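PDB 2NPN: putative cobalamin synthesis related protein from Corynebacterium diphtheriae, which binds S-adenosylmethionine and probably acts as a precorrin-6A synthase (deacetylating), a methyltransferase of adenosylcobalamin biosynthesis. Local coordinates for residues Y201-A206 and L215-V220; V147-H152 and T244-E249; R3-I8 and L132-K137; H28-V33 and D102-F107. All coordinates share one frame; numbering follows the deposited sequence.

Contact 1 of 4, residues Y201-A206 and L215-V220; sequences YMWWGA and LRKGYV. With MG (magnesium ion), chain B.
Y201 and Y219 face each other as a non-hydrogen-bonded antiparallel pair, and their rings make a T-shaped stack: CD1 of Y201 sits over the centre of the Y219 ring, the planes 85° apart and the centroids 4.9 Å from each other. The Y201 ring is engaged a second time through one of its faces, by a CH-pi contact from CA of G218, 3.8 Å from the ring centroid. CG of Y201 is anti to the backbone N (chi1 -160°), and the ring beyond it lies over CA of G218.

Backbone hydrogen bonds join M202 to G218 and W204 to R216, two in each pair, which gives the antiparallel hairpin formed by 200-206 and 214-217. Packing fills both sides of it. CB and CD of K217 lie against CD1 of the W203 indole, with CB at 3.7 Å from CD1. On the opposite face, CG of R216 runs beside CE3 of W204, and CB of M202, a selenomethionine, meets CG2 of V220 at 3.8 Å. R216 NH1 bends back to the carbonyl O of L215, while W204 NE1 bonds to D243.

Metal coordination involves Y219 OH, 2.2 Å from the magnesium ion; L250 O is the other protein ligand. The ion would be expected to polarise the phenol and favour its ionised form, while the Y201 edge against the ring's face probably limits how the metal-binding side chain can turn.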
# COMPACT_ATOMS: atom_id res chain seq x y z
N TYR A 201 4.78 10.80 21.62
CA TYR A 201 4.73 11.80 20.55
C TYR A 201 4.21 11.09 19.29
O TYR A 201 4.55 9.92 19.10
CB TYR A 201 6.12 12.35 20.26
CG TYR A 201 6.07 13.68 19.56
CD1 TYR A 201 5.99 14.87 20.28
CD2 TYR A 201 6.16 13.77 18.19
CE1 TYR A 201 5.94 16.08 19.64
CE2 TYR A 201 6.12 14.99 17.54
CZ TYR A 201 6.01 16.15 18.27
OH TYR A 201 5.96 17.43 17.71
N MSE A 202 3.45 11.79 18.46
CA MSE A 202 2.95 11.21 17.22
C MSE A 202 3.23 12.11 16.02
O MSE A 202 3.06 13.35 16.08
CB MSE A 202 1.43 10.96 17.31
CG MSE A 202 0.85 10.37 16.03
SE MSE A 202 -1.03 9.79 16.18
CE MSE A 202 -1.85 11.45 16.73
N TRP A 203 3.69 11.47 14.93
CA TRP A 203 3.67 12.05 13.61
C TRP A 203 2.66 11.30 12.75
O TRP A 203 2.75 10.09 12.61
CB TRP A 203 5.02 11.96 12.96
CG TRP A 203 6.11 12.75 13.64
CD1 TRP A 203 6.53 14.02 13.35
CD2 TRP A 203 6.96 12.28 14.69
NE1 TRP A 203 7.59 14.37 14.17
CE2 TRP A 203 7.88 13.32 14.98
CE3 TRP A 203 7.05 11.08 15.41
CZ2 TRP A 203 8.89 13.16 15.95
CZ3 TRP A 203 8.05 10.94 16.37
CH2 TRP A 203 8.95 11.98 16.63
N TRP A 204 1.68 12.03 12.22
CA TRP A 204 0.52 11.45 11.55
C TRP A 204 0.39 12.03 10.16
O TRP A 204 0.74 13.19 9.88
CB TRP A 204 -0.73 11.71 12.40
CG TRP A 204 -2.00 11.21 11.92
CD1 TRP A 204 -2.59 10.00 12.23
CD2 TRP A 204 -2.94 11.90 11.06
NE1 TRP A 204 -3.81 9.90 11.61
CE2 TRP A 204 -4.06 11.04 10.89
CE3 TRP A 204 -2.95 13.15 10.42
CZ2 TRP A 204 -5.19 11.42 10.15
CZ3 TRP A 204 -4.05 13.49 9.65
CH2 TRP A 204 -5.16 12.63 9.53
N GLY A 205 -0.13 11.21 9.23
CA GLY A 205 -0.46 11.72 7.94
C GLY A 205 -1.52 10.91 7.24
O GLY A 205 -1.57 9.69 7.37
N ALA A 206 -2.33 11.62 6.46
CA ALA A 206 -3.36 11.01 5.64
C ALA A 206 -3.23 11.48 4.21
O ALA A 206 -2.77 12.57 3.95
CB ALA A 206 -4.75 11.33 6.18
N LEU A 215 -0.97 16.54 7.25
CA LEU A 215 0.02 16.15 8.26
C LEU A 215 -0.33 16.77 9.59
O LEU A 215 -0.79 17.90 9.66
CB LEU A 215 1.42 16.62 7.89
CG LEU A 215 1.95 16.17 6.53
CD1 LEU A 215 3.36 16.82 6.31
CD2 LEU A 215 2.01 14.64 6.41
N ARG A 216 -0.11 16.01 10.66
CA ARG A 216 -0.20 16.53 12.03
C ARG A 216 0.91 15.89 12.85
O ARG A 216 1.29 14.76 12.61
CB ARG A 216 -1.54 16.20 12.70
CG ARG A 216 -2.76 16.83 12.04
CD ARG A 216 -2.72 18.33 12.20
NE ARG A 216 -3.97 18.95 11.76
CZ ARG A 216 -4.21 19.38 10.53
NH1 ARG A 216 -3.29 19.34 9.59
NH2 ARG A 216 -5.40 19.93 10.25
N LYS A 217 1.41 16.65 13.82
CA LYS A 217 2.35 16.13 14.78
C LYS A 217 2.24 16.82 16.14
O LYS A 217 1.85 17.98 16.25
CB LYS A 217 3.78 16.26 14.29
CG LYS A 217 4.31 17.67 14.23
CD LYS A 217 5.78 17.70 13.83
CE LYS A 217 6.34 19.10 13.80
NZ LYS A 217 5.62 19.85 12.76
N GLY A 218 2.64 16.08 17.16
CA GLY A 218 2.64 16.58 18.50
C GLY A 218 2.46 15.50 19.55
O GLY A 218 2.29 14.33 19.22
N TYR A 219 2.52 15.89 20.82
CA TYR A 219 2.25 14.91 21.85
C TYR A 219 0.82 14.43 21.77
O TYR A 219 -0.10 15.25 21.59
CB TYR A 219 2.53 15.49 23.25
CG TYR A 219 4.02 15.54 23.54
CD1 TYR A 219 4.68 14.43 24.05
CD2 TYR A 219 4.77 16.69 23.23
CE1 TYR A 219 6.04 14.45 24.27
CE2 TYR A 219 6.15 16.73 23.46
CZ TYR A 219 6.78 15.62 23.96
OH TYR A 219 8.13 15.61 24.18
N VAL A 220 0.60 13.15 21.99
CA VAL A 220 -0.77 12.62 21.93
C VAL A 220 -1.67 13.30 23.00
O VAL A 220 -2.87 13.57 22.72
CB VAL A 220 -0.83 11.06 21.99
CG1 VAL A 220 -2.30 10.57 22.07
CG2 VAL A 220 -0.05 10.45 20.80
MG MG B . 9.21 14.36 25.69

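Contact 2 of 4, residues V147-H152 and T244-E249; sequences VLTAEH and TYLLRE. With SAM (S-adenosylmethionine), chain C.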
# COMPACT_ATOMS: atom_id res chain seq x y z
N VAL A 147 7.00 7.80 2.94
CA VAL A 147 6.44 9.13 2.63
C VAL A 147 6.13 9.86 3.95
O VAL A 147 6.40 11.04 4.06
CB VAL A 147 5.24 9.06 1.70
CG1 VAL A 147 4.77 10.46 1.37
CG2 VAL A 147 5.63 8.32 0.37
N LEU A 148 5.60 9.17 4.96
CA LEU A 148 5.31 9.82 6.24
C LEU A 148 6.60 10.43 6.83
O LEU A 148 6.64 11.60 7.25
CB LEU A 148 4.74 8.79 7.23
CG LEU A 148 4.48 9.39 8.63
CD1 LEU A 148 3.18 10.20 8.70
CD2 LEU A 148 4.43 8.26 9.69
N THR A 149 7.66 9.62 6.89
CA THR A 149 8.89 10.10 7.54
C THR A 149 9.52 11.19 6.68
O THR A 149 10.06 12.17 7.21
CB THR A 149 9.85 8.96 7.85
OG1 THR A 149 10.09 8.19 6.68
CG2 THR A 149 9.23 8.06 8.93
N ALA A 150 9.46 11.08 5.36
CA ALA A 150 10.08 12.09 4.50
C ALA A 150 9.31 13.42 4.59
O ALA A 150 9.90 14.49 4.71
CB ALA A 150 10.19 11.61 3.03
N GLU A 151 7.96 13.36 4.57
CA GLU A 151 7.18 14.57 4.61
C GLU A 151 7.31 15.32 5.95
O GLU A 151 7.31 16.57 6.00
CB GLU A 151 5.73 14.28 4.29
CG GLU A 151 5.49 13.89 2.82
CD GLU A 151 5.86 15.01 1.86
OE1 GLU A 151 5.32 16.14 1.95
OE2 GLU A 151 6.73 14.79 0.97
N HIS A 152 7.44 14.57 7.04
CA HIS A 152 7.74 15.15 8.37
C HIS A 152 9.22 15.48 8.64
O HIS A 152 9.52 16.18 9.64
CB HIS A 152 7.23 14.25 9.48
CG HIS A 152 5.74 14.35 9.71
ND1 HIS A 152 5.16 15.45 10.30
CD2 HIS A 152 4.74 13.47 9.46
CE1 HIS A 152 3.86 15.23 10.43
NE2 HIS A 152 3.58 14.03 9.94
N THR A 244 -1.31 6.88 8.20
CA THR A 244 -0.18 6.12 8.76
C THR A 244 0.40 7.05 9.82
O THR A 244 0.38 8.28 9.66
CB THR A 244 0.89 5.81 7.66
OG1 THR A 244 0.33 5.03 6.59
CG2 THR A 244 2.09 4.99 8.20
N TYR A 245 0.88 6.49 10.92
CA TYR A 245 1.45 7.34 11.96
C TYR A 245 2.60 6.61 12.66
O TYR A 245 2.68 5.40 12.63
CB TYR A 245 0.40 7.84 12.93
CG TYR A 245 -0.48 6.80 13.61
CD1 TYR A 245 -0.20 6.36 14.91
CD2 TYR A 245 -1.66 6.32 13.02
CE1 TYR A 245 -1.01 5.42 15.57
CE2 TYR A 245 -2.46 5.41 13.69
CZ TYR A 245 -2.14 4.97 14.98
OH TYR A 245 -3.01 4.09 15.65
N LEU A 246 3.45 7.40 13.31
CA LEU A 246 4.60 6.89 14.05
C LEU A 246 4.44 7.41 15.48
O LEU A 246 4.18 8.60 15.65
CB LEU A 246 5.92 7.38 13.45
CG LEU A 246 7.18 6.75 14.02
CD1 LEU A 246 8.32 6.74 12.91
CD2 LEU A 246 7.61 7.41 15.29
N LEU A 247 4.50 6.52 16.45
CA LEU A 247 4.46 6.86 17.89
C LEU A 247 5.85 6.62 18.43
O LEU A 247 6.50 5.63 18.14
CB LEU A 247 3.48 5.95 18.62
CG LEU A 247 2.01 6.02 18.20
CD1 LEU A 247 1.13 5.01 19.06
CD2 LEU A 247 1.49 7.39 18.28
N ARG A 248 6.30 7.57 19.22
CA ARG A 248 7.63 7.50 19.84
C ARG A 248 7.51 7.98 21.27
O ARG A 248 6.96 9.06 21.52
CB ARG A 248 8.64 8.33 19.06
CG ARG A 248 10.06 8.20 19.54
CD ARG A 248 11.06 8.80 18.56
NE ARG A 248 11.14 8.00 17.32
CZ ARG A 248 11.55 8.42 16.12
NH1 ARG A 248 11.99 9.67 15.92
NH2 ARG A 248 11.52 7.60 15.09
N GLU A 249 8.11 7.23 22.17
CA GLU A 249 8.11 7.58 23.60
C GLU A 249 9.29 8.51 23.84
O GLU A 249 10.44 8.07 23.89
CB GLU A 249 8.19 6.33 24.49
CG GLU A 249 7.76 6.60 25.88
CD GLU A 249 6.23 6.79 25.98
OE1 GLU A 249 5.51 6.79 24.96
OE2 GLU A 249 5.78 6.90 27.12
N SAM C . 1.88 -1.75 0.18
CA SAM C . 1.48 -0.46 0.81
C SAM C . 2.69 0.39 1.16
O SAM C . 2.52 1.52 1.68
OXT SAM C . 3.83 -0.03 0.88
CB SAM C . 0.61 -0.71 2.05
CG SAM C . -0.76 -1.31 1.73
SD SAM C . -1.89 -1.51 3.15
CE SAM C . -3.22 -2.36 2.25
C5' SAM C . -2.82 0.05 3.36
C4' SAM C . -2.32 0.93 4.51
O4' SAM C . -1.20 1.64 4.09
C3' SAM C . -3.29 2.02 4.96
O3' SAM C . -4.26 1.54 5.87
C2' SAM C . -2.39 3.07 5.57
O2' SAM C . -1.94 2.62 6.84
C1' SAM C . -1.26 2.98 4.57
N9 SAM C . -1.41 3.93 3.45
C8 SAM C . -1.40 3.59 2.11
N7 SAM C . -1.46 4.69 1.35
C5 SAM C . -1.46 5.76 2.20
C6 SAM C . -1.45 7.13 1.99
N6 SAM C . -1.47 7.67 0.74
N1 SAM C . -1.44 7.98 3.09
C2 SAM C . -1.36 7.46 4.36
N3 SAM C . -1.36 6.11 4.58
C4 SAM C . -1.39 5.26 3.52
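L148 carries the helix side of this contact, pressing both methyl groups onto the strand 244-249. CD1 lies 3.5 Å from the carbonyl O of T244, whereas CD2 rests on the backbone farther along, 3.8 Å from N of L246, and also meets CB of L246 at 4.1 Å. With CG anti to the backbone N (chi1 177°), the branch point is carried out from the helix toward the strand. T149 adds a lighter apolar touch, its CG2 4.3 Å from CD1 of L246. No hydrogen bond links the two segments, and the packing is between apolar groups and the strand backbone.

The polar contact runs to the cofactor. T244 OG1 donates a hydrogen bond to N3 of the S-adenosylmethionine adenine, 2.8 Å away, and stands 3.3 Å from the ribose O2'. D243 O and the backbone N of A144, at the start of the same helix, also bond to the cofactor.

The 147-152 helical segment crosses strand segment 244-249 at -71°, the helix layer packing on the mixed sheet with the adenine at the strand's beginning. This is the C-terminal half of the cofactor site in a tetrapyrrole methylase, where S-adenosylmethionine lies in the cleft between two alpha/beta domains.

Contact 3 of 4, residues R3-I8 and L132-K137; sequences RTIYVI and LHADVK
Segments 3-8 and 132-137 run as parallel neighbours, R3 paired with A134 through Y6 with K137, and four backbone hydrogen bonds alternate between them: D135 N to R3 O, I5 N to D135 O, K137 N to I5 O and V7 N to K137 O.

On the face bearing R3, I5, A134 and V136 the contacts between side chains are apolar. CD1 of I5 touches CB of A134 at 3.6 Å and CD2 of L132 at 3.9 Å; CG1 stands anti to the carbonyl carbon (chi1 -63°) and the chain continues extended to that methyl. Farther along, the V7 and V136 side chains cross, CG2 of V7 3.9 Å from CG1 of V136. A water accepts from R3 NH1, in the guanidinium plane. The other face is more polar. K137 lies alongside Y6, its CB 4.1 Å from CD1 of the ring, and its CD reaches CG2 of T4 at 3.8 Å; that same T4 methyl sits over the centre of the Y6 ring. A second water donates to T4 OG1 and, in the conformer modelled here, to D135 OD2; the bridge is therefore less certain.

Strand 134-139 is outermost in the five-stranded parallel sheet, with strand 104-109 flanking 3-9 on its other edge. Helix 119-130 packs on V7, L132 and V136, and helix 78-98 meets R3 and L132; just after that helix, T99 O accepts from R3 NH2.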
# COMPACT_ATOMS: atom_id res chain seq x y z
N ARG A 3 6.25 -16.85 -19.50
CA ARG A 3 5.96 -15.45 -19.37
C ARG A 3 6.70 -14.85 -18.16
O ARG A 3 7.16 -15.59 -17.29
CB ARG A 3 4.46 -15.25 -19.21
CG ARG A 3 3.65 -15.71 -20.43
CD ARG A 3 2.16 -15.60 -20.14
NE ARG A 3 1.38 -15.66 -21.37
CZ ARG A 3 1.03 -16.79 -22.00
NH1 ARG A 3 1.38 -17.99 -21.51
NH2 ARG A 3 0.35 -16.76 -23.13
N THR A 4 6.87 -13.54 -18.17
CA THR A 4 7.34 -12.76 -17.01
C THR A 4 6.17 -12.05 -16.38
O THR A 4 5.41 -11.41 -17.08
CB THR A 4 8.38 -11.72 -17.44
OG1 THR A 4 9.52 -12.42 -17.96
CG2 THR A 4 8.81 -10.84 -16.26
N ILE A 5 6.01 -12.19 -15.06
CA ILE A 5 5.03 -11.43 -14.30
C ILE A 5 5.79 -10.42 -13.43
O ILE A 5 6.49 -10.81 -12.50
CB ILE A 5 4.13 -12.33 -13.41
CG1 ILE A 5 3.29 -13.31 -14.23
CG2 ILE A 5 3.23 -11.46 -12.54
CD1 ILE A 5 2.53 -14.34 -13.43
N TYR A 6 5.70 -9.14 -13.79
CA TYR A 6 6.29 -8.10 -12.99
C TYR A 6 5.26 -7.73 -11.93
O TYR A 6 4.11 -7.50 -12.24
CB TYR A 6 6.59 -6.84 -13.80
CG TYR A 6 7.66 -6.97 -14.79
CD1 TYR A 6 8.98 -6.99 -14.39
CD2 TYR A 6 7.37 -6.99 -16.16
CE1 TYR A 6 10.00 -7.06 -15.29
CE2 TYR A 6 8.41 -7.07 -17.10
CZ TYR A 6 9.72 -7.10 -16.64
OH TYR A 6 10.76 -7.18 -17.54
N VAL A 7 5.71 -7.64 -10.68
CA VAL A 7 4.83 -7.16 -9.61
C VAL A 7 5.44 -5.84 -9.17
O VAL A 7 6.52 -5.81 -8.59
CB VAL A 7 4.76 -8.17 -8.44
CG1 VAL A 7 3.84 -7.63 -7.34
CG2 VAL A 7 4.28 -9.54 -8.97
N ILE A 8 4.77 -4.76 -9.55
CA ILE A 8 5.42 -3.45 -9.56
C ILE A 8 4.82 -2.54 -8.47
O ILE A 8 3.65 -2.14 -8.55
CB ILE A 8 5.30 -2.73 -10.95
CG1 ILE A 8 5.76 -3.66 -12.08
CG2 ILE A 8 6.07 -1.39 -10.90
CD1 ILE A 8 5.85 -3.01 -13.41
N LEU A 132 0.09 -21.96 -14.45
CA LEU A 132 0.65 -20.85 -15.23
C LEU A 132 2.15 -20.74 -14.99
O LEU A 132 2.60 -20.34 -13.89
CB LEU A 132 -0.03 -19.52 -14.92
CG LEU A 132 0.35 -18.35 -15.86
CD1 LEU A 132 -0.47 -18.37 -17.15
CD2 LEU A 132 0.20 -17.03 -15.13
N HIS A 133 2.89 -21.10 -16.03
CA HIS A 133 4.33 -21.02 -16.05
C HIS A 133 4.76 -19.56 -16.21
O HIS A 133 4.47 -18.93 -17.23
CB HIS A 133 4.88 -21.88 -17.18
CG HIS A 133 4.51 -23.33 -17.07
ND1 HIS A 133 3.66 -23.95 -17.96
CD2 HIS A 133 4.84 -24.27 -16.15
CE1 HIS A 133 3.51 -25.22 -17.62
NE2 HIS A 133 4.21 -25.43 -16.52
N ALA A 134 5.45 -19.05 -15.21
CA ALA A 134 5.90 -17.66 -15.25
C ALA A 134 7.12 -17.45 -14.35
O ALA A 134 7.30 -18.15 -13.36
CB ALA A 134 4.79 -16.74 -14.82
N ASP A 135 7.95 -16.49 -14.72
CA ASP A 135 9.01 -15.98 -13.85
C ASP A 135 8.49 -14.70 -13.17
O ASP A 135 8.24 -13.70 -13.86
CB ASP A 135 10.27 -15.70 -14.68
CG ASP A 135 11.40 -15.05 -13.88
OD1 ASP A 135 11.45 -15.20 -12.64
OD2 ASP A 135 12.24 -14.39 -14.52
N VAL A 136 8.33 -14.74 -11.84
CA VAL A 136 7.83 -13.58 -11.10
C VAL A 136 8.97 -12.67 -10.70
O VAL A 136 9.93 -13.14 -10.09
CB VAL A 136 7.00 -14.01 -9.87
CG1 VAL A 136 6.51 -12.77 -9.11
CG2 VAL A 136 5.83 -14.90 -10.32
N LYS A 137 8.90 -11.41 -11.08
CA LYS A 137 9.92 -10.42 -10.76
C LYS A 137 9.26 -9.23 -10.00
O LYS A 137 8.37 -8.56 -10.52
CB LYS A 137 10.61 -9.92 -12.03
CG LYS A 137 11.30 -11.06 -12.84
CD LYS A 137 11.93 -10.53 -14.11
CE LYS A 137 13.29 -9.86 -13.86
NZ LYS A 137 14.09 -9.83 -15.11
O HOH W 1 3.25 -18.95 -19.44
O HOH W 2 11.92 -13.14 -16.89

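Contact 4 of 4, residues H28-V33 and D102-F107; sequences HAQAIV and DGAVAF
V33 and F107 pack tightly, side by side on the same face of the parallel sheet. CB of V33 stands over one face of the F107 ring, toward its rim, in a CH-pi contact 4.0 Å from the centroid, and CG1 comes within 3.5 Å of CE1. CG1 of V33 is anti to the backbone N (chi1 179°), which puts that methyl beside CE1 of the phenyl, while CG2 of V33 meets CG2 of V105 at 3.9 Å. Behind them CB of A31 adds a looser touch on that same V105 methyl. On the reverse face the packing is also close but made of small groups: CB of A29 meets CB of A106 at 3.6 Å. Straight backbone bonds, A106 N to A31 O and V33 N to A106 O, hold this end in register.

Toward the start of both segments the pairing changes character. Here Q30 N bonds to A104 O at a more bent angle of 148°, and the exposed Q30 side chain takes the place of a main-chain acceptor. Its OE1 receives A104 N at 2.8 Å, almost in line with the amide C=O, and lies 3.1 Å from CA of G103, where the absence of a side chain allows the amide oxygen to come so near.

Chemically, the contact passes from an apolar interior, where helix 78-98 lays L91 on both V33 and F107, to a polar margin. There a side-chain amide satisfies the first N-H of strand 104-109 before the regular parallel bonding begins.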
# COMPACT_ATOMS: atom_id res chain seq x y z
N HIS A 28 7.57 -2.17 -20.70
CA HIS A 28 7.73 -3.46 -21.35
C HIS A 28 6.55 -4.44 -21.19
O HIS A 28 6.48 -5.42 -21.93
CB HIS A 28 9.07 -4.08 -20.89
CG HIS A 28 10.26 -3.33 -21.40
ND1 HIS A 28 10.88 -3.62 -22.61
CD2 HIS A 28 10.94 -2.28 -20.88
CE1 HIS A 28 11.88 -2.78 -22.79
NE2 HIS A 28 11.95 -1.97 -21.75
N ALA A 29 5.59 -4.14 -20.33
CA ALA A 29 4.44 -5.02 -20.16
C ALA A 29 3.50 -4.91 -21.33
O ALA A 29 3.15 -3.82 -21.77
CB ALA A 29 3.68 -4.73 -18.89
N GLN A 30 3.10 -6.07 -21.82
CA GLN A 30 2.09 -6.18 -22.87
C GLN A 30 0.65 -6.18 -22.31
O GLN A 30 -0.32 -6.08 -23.09
CB GLN A 30 2.34 -7.44 -23.65
CG GLN A 30 3.44 -7.27 -24.67
CD GLN A 30 4.43 -8.42 -24.67
OE1 GLN A 30 4.56 -9.13 -23.67
NE2 GLN A 30 5.14 -8.59 -25.77
N ALA A 31 0.53 -6.36 -21.00
CA ALA A 31 -0.72 -6.26 -20.28
C ALA A 31 -0.47 -5.79 -18.87
O ALA A 31 0.55 -6.10 -18.33
CB ALA A 31 -1.46 -7.60 -20.24
N ILE A 32 -1.45 -5.08 -18.31
CA ILE A 32 -1.39 -4.54 -16.97
C ILE A 32 -2.63 -4.94 -16.18
O ILE A 32 -3.75 -4.79 -16.64
CB ILE A 32 -1.23 -3.01 -16.96
CG1 ILE A 32 0.07 -2.59 -17.65
CG2 ILE A 32 -1.20 -2.50 -15.51
CD1 ILE A 32 0.25 -1.08 -17.79
N VAL A 33 -2.40 -5.45 -14.97
CA VAL A 33 -3.48 -5.92 -14.08
C VAL A 33 -3.35 -5.19 -12.74
O VAL A 33 -2.24 -4.90 -12.25
CB VAL A 33 -3.41 -7.45 -13.82
CG1 VAL A 33 -4.55 -7.94 -12.86
CG2 VAL A 33 -3.44 -8.26 -15.15
N ASP A 102 5.99 -15.91 -24.42
CA ASP A 102 7.23 -15.32 -23.92
C ASP A 102 7.05 -13.87 -23.46
O ASP A 102 8.02 -13.13 -23.30
CB ASP A 102 8.36 -15.42 -24.97
CG ASP A 102 8.03 -14.71 -26.28
OD1 ASP A 102 6.87 -14.26 -26.45
OD2 ASP A 102 8.92 -14.65 -27.18
N GLY A 103 5.81 -13.47 -23.28
CA GLY A 103 5.47 -12.06 -23.02
C GLY A 103 5.54 -11.68 -21.57
O GLY A 103 5.93 -12.49 -20.72
N ALA A 104 5.13 -10.44 -21.30
CA ALA A 104 5.23 -9.89 -19.95
C ALA A 104 3.93 -9.23 -19.55
O ALA A 104 3.31 -8.52 -20.35
CB ALA A 104 6.35 -8.91 -19.88
N VAL A 105 3.51 -9.49 -18.32
CA VAL A 105 2.38 -8.81 -17.69
C VAL A 105 2.88 -8.11 -16.43
O VAL A 105 3.78 -8.62 -15.76
CB VAL A 105 1.23 -9.79 -17.35
CG1 VAL A 105 1.66 -10.91 -16.51
CG2 VAL A 105 0.00 -9.09 -16.71
N ALA A 106 2.33 -6.93 -16.16
CA ALA A 106 2.65 -6.18 -14.94
C ALA A 106 1.41 -6.14 -14.04
O ALA A 106 0.32 -5.73 -14.51
CB ALA A 106 3.09 -4.73 -15.29
N PHE A 107 1.57 -6.48 -12.76
CA PHE A 107 0.57 -6.22 -11.73
C PHE A 107 0.98 -4.96 -10.96
O PHE A 107 2.14 -4.87 -10.53
CB PHE A 107 0.47 -7.36 -10.73
CG PHE A 107 -0.28 -8.58 -11.21
CD1 PHE A 107 -1.55 -8.86 -10.71
CD2 PHE A 107 0.29 -9.43 -12.12
CE1 PHE A 107 -2.24 -9.98 -11.10
CE2 PHE A 107 -0.39 -10.58 -12.53
CZ PHE A 107 -1.68 -10.86 -12.01

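How the contacts relate
The four contacts fall into two pairs on opposite sides of the chain's centre. Contacts 3 and 4, with centres 8 Å apart, share the N-terminal parallel sheet, where strands 3-9 and 104-109 are neighbours; contact 4 is nested inside the loop that contact 3 closes. Contacts 1 and 2, 7 Å apart between centres, share the mixed sheet through adjacent strands 200-206 and 243-249, with contact 1 nested inside contact 2. Centres of different pairs lie 33 to 39 Å apart. Strand 134-139 is followed in the chain by helix 144-152, linking the two halves, and S-adenosylmethionine binds between them, as in other tetrapyrrole methylases; the magnesium ion lies at contact 1.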